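Local coordinates for protein alkylhalidase CmlS (Streptomyces venezuelae, PDB 3I3L) that is a flavin-dependent halogenase of chloramphenicol biosynthesis that holds its FAD through a covalent flavin-aspartate bond, at residues A[148-162]-A[165-179]. Residues are numbered along the deposited sequence; the frame is centred on the assembly and turned at random.
Sequences ETPVTDVDLSDPDRV and TVRRGGESVTVESDF. With FAD (flavin-adenine dinucleotide), chain B.
T165 O takes two backbone donors at once, T152 N at 2.7 Å and D153 N at 3.1 Å, the classic beta bulge of an antiparallel edge strand. Beyond the bulge T165 N returns a bond to D153 O, and a water joins D153 OD2 to T165 OG1; on the other side R167 N meets P150 O at 3.1 Å. On the buried face V151 CG2 lies 4.0 Å from V166 CG2, both side chains touching Y52 of strand 48-52. At the far end V162 and S177 exchange backbone bonds. From R161 CB, 3.9 Å from S177 O, the chain passes through CD, beside E176 OE2, and bends at chi3 (47°). R161 NE then gives E176 OE2 a nearly straight 2.7 Å bond on its syn side, the guanidinium and carboxylate planes 54° apart; R161 NH2 reaches that oxygen only weakly, while R161 NH1 grips D158 OD2 at 2.7 Å. Replacing R161 with a leucine would probably leave E176 and D158 without their shared positive mate, and E176 with less to fix its rotation. The arginine thus ties the D158-R161 turn to strand 171-177, whereas at the bulged edge V151 N donates to adenine N1A and V151 O accepts from N6A, a two-point pairing consistent with recognition of adenine.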
loop_
_atom_site.group_PDB
_atom_site.type_symbol
_atom_site.label_atom_id
_atom_site.label_comp_id
_atom_site.label_asym_id
_atom_site.label_seq_id
_atom_site.Cartn_x
_atom_site.Cartn_y
_atom_site.Cartn_z
ATOM N N GLU A 148 -21.335 18.462 -3.617
ATOM C CA GLU A 148 -21.980 18.803 -4.884
ATOM C C GLU A 148 -21.351 20.038 -5.537
ATOM O O GLU A 148 -22.053 20.879 -6.099
ATOM C CB GLU A 148 -23.493 19.005 -4.702
ATOM C CG GLU A 148 -24.211 17.786 -4.117
ATOM C CD GLU A 148 -25.747 17.995 -3.986
ATOM O OE1 GLU A 148 -26.179 18.882 -3.233
ATOM O OE2 GLU A 148 -26.512 17.264 -4.633
ATOM N N THR A 149 -20.017 20.121 -5.512
ATOM C CA THR A 149 -19.297 21.274 -6.043
ATOM C C THR A 149 -18.067 20.719 -6.787
ATOM O O THR A 149 -16.979 20.658 -6.211
ATOM C CB THR A 149 -18.833 22.238 -4.885
ATOM O OG1 THR A 149 -19.948 22.648 -4.094
ATOM C CG2 THR A 149 -18.184 23.497 -5.420
ATOM N N PRO A 150 -18.249 20.256 -8.037
ATOM C CA PRO A 150 -17.152 19.714 -8.770
ATOM C C PRO A 150 -16.121 20.786 -9.139
ATOM O O PRO A 150 -16.492 21.922 -9.443
ATOM C CB PRO A 150 -17.818 19.193 -10.065
ATOM C CG PRO A 150 -19.103 19.895 -10.170
ATOM C CD PRO A 150 -19.524 20.142 -8.785
ATOM N N VAL A 151 -14.848 20.416 -9.128
ATOM C CA VAL A 151 -13.781 21.306 -9.603
ATOM C C VAL A 151 -13.588 21.068 -11.094
ATOM O O VAL A 151 -13.180 20.003 -11.549
ATOM C CB VAL A 151 -12.479 21.084 -8.908
ATOM C CG1 VAL A 151 -11.358 21.907 -9.573
ATOM C CG2 VAL A 151 -12.584 21.376 -7.417
ATOM N N THR A 152 -13.873 22.103 -11.851
ATOM C CA THR A 152 -14.093 22.027 -13.268
ATOM C C THR A 152 -12.824 22.408 -14.028
ATOM O O THR A 152 -12.661 22.079 -15.198
ATOM C CB THR A 152 -15.271 23.030 -13.562
ATOM O OG1 THR A 152 -16.493 22.260 -13.690
ATOM C CG2 THR A 152 -14.996 23.885 -14.747
ATOM N N ASP A 153 -11.913 23.098 -13.365
ATOM C CA ASP A 153 -10.657 23.492 -14.013
ATOM C C ASP A 153 -9.664 23.877 -12.941
ATOM O O ASP A 153 -10.052 24.335 -11.893
ATOM C CB ASP A 153 -10.818 24.663 -14.981
ATOM C CG ASP A 153 -9.478 25.038 -15.671
ATOM O OD1 ASP A 153 -9.098 24.362 -16.652
ATOM O OD2 ASP A 153 -8.817 25.992 -15.215
ATOM N N VAL A 154 -8.381 23.656 -13.220
ATOM C CA VAL A 154 -7.313 23.864 -12.249
ATOM C C VAL A 154 -6.212 24.551 -13.035
ATOM O O VAL A 154 -5.700 23.989 -14.025
ATOM C CB VAL A 154 -6.743 22.532 -11.669
ATOM C CG1 VAL A 154 -5.594 22.807 -10.721
ATOM C CG2 VAL A 154 -7.854 21.768 -10.923
ATOM N N ASP A 155 -5.900 25.792 -12.659
ATOM C CA ASP A 155 -4.910 26.535 -13.457
ATOM C C ASP A 155 -3.710 26.769 -12.603
ATOM O O ASP A 155 -3.842 27.292 -11.482
ATOM C CB ASP A 155 -5.501 27.877 -13.946
ATOM C CG ASP A 155 -4.784 28.446 -15.148
ATOM O OD1 ASP A 155 -3.552 28.285 -15.259
ATOM O OD2 ASP A 155 -5.469 29.082 -16.009
ATOM N N LEU A 156 -2.541 26.435 -13.148
ATOM C CA LEU A 156 -1.311 26.433 -12.403
ATOM C C LEU A 156 -0.303 27.314 -13.121
ATOM O O LEU A 156 0.822 27.465 -12.672
ATOM C CB LEU A 156 -0.719 24.996 -12.343
ATOM C CG LEU A 156 -1.619 23.868 -11.852
ATOM C CD1 LEU A 156 -0.975 22.470 -12.131
ATOM C CD2 LEU A 156 -1.940 24.022 -10.358
ATOM N N SER A 157 -0.734 27.912 -14.226
ATOM C CA SER A 157 0.182 28.696 -15.059
ATOM C C SER A 157 0.657 29.967 -14.403
ATOM O O SER A 157 1.673 30.533 -14.827
ATOM C CB SER A 157 -0.441 29.028 -16.395
ATOM O OG SER A 157 -1.552 29.866 -16.180
ATOM N N ASP A 158 -0.052 30.447 -13.394
ATOM C CA ASP A 158 0.468 31.569 -12.635
ATOM C C ASP A 158 1.310 30.966 -11.533
ATOM O O ASP A 158 0.799 30.278 -10.657
ATOM C CB ASP A 158 -0.656 32.468 -12.100
ATOM C CG ASP A 158 -0.144 33.632 -11.190
ATOM O OD1 ASP A 158 1.025 33.649 -10.807
ATOM O OD2 ASP A 158 -0.959 34.522 -10.819
ATOM N N PRO A 159 2.615 31.202 -11.587
ATOM C CA PRO A 159 3.546 30.537 -10.669
ATOM C C PRO A 159 3.359 30.915 -9.192
ATOM O O PRO A 159 3.821 30.159 -8.327
ATOM C CB PRO A 159 4.915 31.000 -11.170
ATOM C CG PRO A 159 4.647 32.308 -11.838
ATOM C CD PRO A 159 3.311 32.104 -12.537
ATOM N N ASP A 160 2.681 32.054 -8.908
ATOM C CA ASP A 160 2.442 32.509 -7.518
ATOM C C ASP A 160 1.202 31.963 -6.843
ATOM O O ASP A 160 0.973 32.197 -5.669
ATOM C CB ASP A 160 2.445 34.052 -7.430
ATOM C CG ASP A 160 3.817 34.649 -7.807
ATOM O OD1 ASP A 160 4.882 33.991 -7.557
ATOM O OD2 ASP A 160 3.829 35.732 -8.411
ATOM N N ARG A 161 0.365 31.248 -7.570
ATOM C CA ARG A 161 -0.890 30.849 -6.965
ATOM C C ARG A 161 -1.461 29.670 -7.701
ATOM O O ARG A 161 -0.957 29.301 -8.761
ATOM C CB ARG A 161 -1.915 32.018 -7.062
ATOM C CG ARG A 161 -2.046 32.579 -8.485
ATOM C CD ARG A 161 -3.195 33.688 -8.577
ATOM N NE ARG A 161 -3.068 34.638 -7.472
ATOM C CZ ARG A 161 -2.162 35.610 -7.441
ATOM N NH1 ARG A 161 -1.314 35.810 -8.465
ATOM N NH2 ARG A 161 -2.109 36.392 -6.386
ATOM N N VAL A 162 -2.533 29.111 -7.161
ATOM C CA VAL A 162 -3.326 28.160 -7.913
ATOM C C VAL A 162 -4.698 28.787 -8.071
ATOM O O VAL A 162 -5.202 29.315 -7.111
ATOM C CB VAL A 162 -3.464 26.788 -7.137
ATOM C CG1 VAL A 162 -4.478 25.907 -7.779
ATOM C CG2 VAL A 162 -2.098 26.068 -7.049
ATOM N N THR A 165 -11.435 26.536 -11.047
ATOM C CA THR A 165 -12.807 26.845 -11.403
ATOM C C THR A 165 -13.691 25.767 -10.867
ATOM O O THR A 165 -13.393 24.584 -11.035
ATOM C CB THR A 165 -13.028 27.038 -12.887
ATOM O OG1 THR A 165 -12.167 28.073 -13.344
ATOM C CG2 THR A 165 -14.478 27.454 -13.166
ATOM N N VAL A 166 -14.787 26.189 -10.240
ATOM C CA VAL A 166 -15.725 25.339 -9.470
ATOM C C VAL A 166 -17.180 25.607 -9.931
ATOM O O VAL A 166 -17.553 26.767 -10.202
ATOM C CB VAL A 166 -15.549 25.756 -7.994
ATOM C CG1 VAL A 166 -16.817 25.908 -7.295
ATOM C CG2 VAL A 166 -14.540 24.854 -7.286
ATOM N N ARG A 167 -18.004 24.554 -10.030
ATOM C CA ARG A 167 -19.422 24.735 -10.374
ATOM C C ARG A 167 -20.270 24.774 -9.133
ATOM O O ARG A 167 -20.523 23.736 -8.534
ATOM C CB ARG A 167 -19.937 23.663 -11.335
ATOM C CG ARG A 167 -20.080 24.148 -12.779
ATOM C CD ARG A 167 -21.248 23.487 -13.577
ATOM N NE ARG A 167 -21.360 22.023 -13.371
ATOM C CZ ARG A 167 -20.803 21.074 -14.155
ATOM N NH1 ARG A 167 -20.965 19.787 -13.849
ATOM N NH2 ARG A 167 -20.078 21.393 -15.243
ATOM N N ARG A 168 -20.695 25.983 -8.765
ATOM C CA ARG A 168 -21.494 26.287 -7.559
ATOM C C ARG A 168 -22.865 26.742 -8.043
ATOM O O ARG A 168 -22.997 27.807 -8.655
ATOM C CB ARG A 168 -20.841 27.432 -6.774
ATOM C CG ARG A 168 -21.474 27.760 -5.422
ATOM C CD ARG A 168 -20.864 29.039 -4.828
ATOM N NE ARG A 168 -20.582 28.908 -3.387
ATOM C CZ ARG A 168 -19.454 28.416 -2.841
ATOM N NH1 ARG A 168 -18.442 27.975 -3.593
ATOM N NH2 ARG A 168 -19.343 28.365 -1.514
ATOM N N GLY A 169 -23.877 25.918 -7.775
ATOM C CA GLY A 169 -25.173 26.067 -8.431
ATOM C C GLY A 169 -25.021 25.616 -9.874
ATOM O O GLY A 169 -24.662 24.466 -10.136
ATOM N N GLY A 170 -25.307 26.522 -10.812
ATOM C CA GLY A 170 -25.046 26.294 -12.252
ATOM C C GLY A 170 -24.021 27.299 -12.757
ATOM O O GLY A 170 -23.706 27.345 -13.953
ATOM N N GLU A 171 -23.503 28.104 -11.823
ATOM C CA GLU A 171 -22.507 29.117 -12.111
ATOM C C GLU A 171 -21.086 28.545 -11.931
ATOM O O GLU A 171 -20.797 27.857 -10.939
ATOM C CB GLU A 171 -22.681 30.311 -11.167
ATOM C CG GLU A 171 -24.116 30.922 -11.124
ATOM C CD GLU A 171 -24.282 32.028 -10.049
ATOM O OE1 GLU A 171 -25.442 32.471 -9.809
ATOM O OE2 GLU A 171 -23.261 32.452 -9.444
ATOM N N SER A 172 -20.214 28.835 -12.892
ATOM C CA SER A 172 -18.793 28.743 -12.643
ATOM C C SER A 172 -18.358 29.807 -11.618
ATOM O O SER A 172 -18.607 30.971 -11.803
ATOM C CB SER A 172 -17.975 28.884 -13.928
ATOM O OG SER A 172 -18.307 27.856 -14.843
ATOM N N VAL A 173 -17.707 29.380 -10.546
ATOM C CA VAL A 173 -17.066 30.285 -9.636
ATOM C C VAL A 173 -15.571 29.965 -9.555
ATOM O O VAL A 173 -15.154 28.805 -9.581
ATOM C CB VAL A 173 -17.696 30.183 -8.246
ATOM C CG1 VAL A 173 -16.899 30.968 -7.249
ATOM C CG2 VAL A 173 -19.158 30.782 -8.290
ATOM N N THR A 174 -14.780 31.001 -9.322
ATOM C CA THR A 174 -13.364 30.944 -9.396
ATOM C C THR A 174 -12.772 31.113 -8.008
ATOM O O THR A 174 -13.220 31.948 -7.257
ATOM C CB THR A 174 -12.982 32.067 -10.404
ATOM O OG1 THR A 174 -12.546 31.496 -11.623
ATOM C CG2 THR A 174 -12.000 33.016 -9.884
ATOM N N VAL A 175 -11.770 30.330 -7.633
ATOM C CA VAL A 175 -11.166 30.453 -6.292
ATOM C C VAL A 175 -9.624 30.313 -6.315
ATOM O O VAL A 175 -9.126 29.426 -7.000
ATOM C CB VAL A 175 -11.632 29.378 -5.332
ATOM C CG1 VAL A 175 -11.167 29.784 -3.914
ATOM C CG2 VAL A 175 -13.175 29.224 -5.328
ATOM N N GLU A 176 -8.887 31.147 -5.557
ATOM C CA GLU A 176 -7.435 31.058 -5.542
ATOM C C GLU A 176 -6.946 30.478 -4.234
ATOM O O GLU A 176 -7.633 30.570 -3.219
ATOM C CB GLU A 176 -6.741 32.406 -5.829
ATOM C CG GLU A 176 -6.782 33.438 -4.703
ATOM C CD GLU A 176 -6.001 34.686 -4.991
ATOM O OE1 GLU A 176 -6.604 35.764 -4.797
ATOM O OE2 GLU A 176 -4.780 34.632 -5.350
ATOM N N SER A 177 -5.764 29.854 -4.273
ATOM C CA SER A 177 -5.145 29.308 -3.067
ATOM C C SER A 177 -3.638 29.216 -3.253
ATOM O O SER A 177 -3.130 29.387 -4.378
ATOM C CB SER A 177 -5.792 27.949 -2.736
ATOM O OG SER A 177 -5.457 26.969 -3.755
ATOM N N ASP A 178 -2.905 29.024 -2.158
ATOM C CA ASP A 178 -1.481 28.860 -2.197
ATOM C C ASP A 178 -1.064 27.465 -2.748
ATOM O O ASP A 178 -0.060 27.357 -3.505
ATOM C CB ASP A 178 -0.902 28.991 -0.804
ATOM C CG ASP A 178 -1.155 30.377 -0.203
ATOM O OD1 ASP A 178 -0.873 31.339 -0.929
ATOM O OD2 ASP A 178 -1.620 30.457 0.967
ATOM N N PHE A 179 -1.794 26.433 -2.318
ATOM C CA PHE A 179 -1.537 25.069 -2.801
ATOM C C PHE A 179 -2.818 24.399 -3.196
ATOM O O PHE A 179 -3.937 24.847 -2.778
ATOM C CB PHE A 179 -0.796 24.218 -1.776
ATOM C CG PHE A 179 0.597 24.645 -1.546
ATOM C CD1 PHE A 179 1.636 24.091 -2.262
ATOM C CD2 PHE A 179 0.896 25.575 -0.552
ATOM C CE1 PHE A 179 2.965 24.480 -2.046
ATOM C CE2 PHE A 179 2.249 25.998 -0.330
ATOM C CZ PHE A 179 3.271 25.435 -1.050
HETATM P PA FAD B . -11.734 8.050 -4.251
HETATM O O1A FAD B . -12.142 7.742 -5.673
HETATM O O2A FAD B . -12.158 7.074 -3.210
HETATM O O5B FAD B . -12.311 9.531 -3.876
HETATM C C5B FAD B . -12.186 10.601 -4.791
HETATM C C4B FAD B . -13.364 11.594 -4.674
HETATM O O4B FAD B . -13.092 12.697 -5.571
HETATM C C3B FAD B . -14.684 11.000 -5.106
HETATM O O3B FAD B . -15.592 11.052 -4.048
HETATM C C2B FAD B . -15.158 11.891 -6.265
HETATM O O2B FAD B . -16.510 12.204 -6.141
HETATM C C1B FAD B . -14.305 13.143 -6.130
HETATM N N9A FAD B . -13.986 13.882 -7.337
HETATM C C8A FAD B . -13.546 13.381 -8.526
HETATM N N7A FAD B . -13.332 14.409 -9.376
HETATM C C5A FAD B . -13.710 15.562 -8.776
HETATM C C6A FAD B . -13.713 16.877 -9.205
HETATM N N6A FAD B . -13.290 17.201 -10.413
HETATM N N1A FAD B . -14.114 17.839 -8.318
HETATM C C2A FAD B . -14.544 17.526 -7.052
HETATM N N3A FAD B . -14.522 16.228 -6.643
HETATM C C4A FAD B . -14.110 15.256 -7.487
HETATM N N1 FAD B . -8.792 -0.278 -1.730
HETATM C C2 FAD B . -8.636 -0.830 -0.470
HETATM O O2 FAD B . -7.995 -0.190 0.353
HETATM N N3 FAD B . -9.155 -2.058 -0.159
HETATM C C4 FAD B . -9.854 -2.779 -1.092
HETATM O O4 FAD B . -10.345 -3.907 -0.767
HETATM C C4X FAD B . -9.990 -2.247 -2.376
HETATM N N5 FAD B . -10.697 -2.932 -3.326
HETATM C C5X FAD B . -10.916 -2.352 -4.555
HETATM C C6 FAD B . -11.628 -3.051 -5.540
HETATM C C7 FAD B . -11.775 -2.500 -6.791
HETATM C C7M FAD B . -12.553 -3.217 -7.868
HETATM C C8 FAD B . -11.256 -1.231 -7.024
HETATM C C8M FAD B . -11.477 -0.557 -8.319
HETATM C C9 FAD B . -10.506 -0.538 -6.068
HETATM C C9A FAD B . -10.358 -1.132 -4.824
HETATM N N10 FAD B . -9.677 -0.419 -3.879
HETATM C C10 FAD B . -9.447 -0.981 -2.680
HETATM C "C1'" FAD B . -9.017 0.833 -4.347
HETATM C "C2'" FAD B . -9.484 2.006 -3.518
HETATM O "O2'" FAD B . -10.855 1.989 -3.500
HETATM C "C3'" FAD B . -8.963 3.351 -3.946
HETATM O "O3'" FAD B . -7.553 3.345 -3.885
HETATM C "C4'" FAD B . -9.475 4.476 -2.986
HETATM O "O4'" FAD B . -10.855 4.679 -3.112
HETATM C "C5'" FAD B . -8.804 5.795 -3.344
HETATM O "O5'" FAD B . -9.191 6.799 -2.450
HETATM P P FAD B . -9.142 8.271 -3.019
HETATM O O1P FAD B . -7.831 8.487 -3.742
HETATM O O2P FAD B . -9.540 9.252 -1.921
HETATM O O3P FAD B . -10.182 8.299 -4.258
HETATM O O HOH W 1 -9.252 27.890 -13.274
HETATM O O HOH W 2 -0.909 32.330 -3.118
#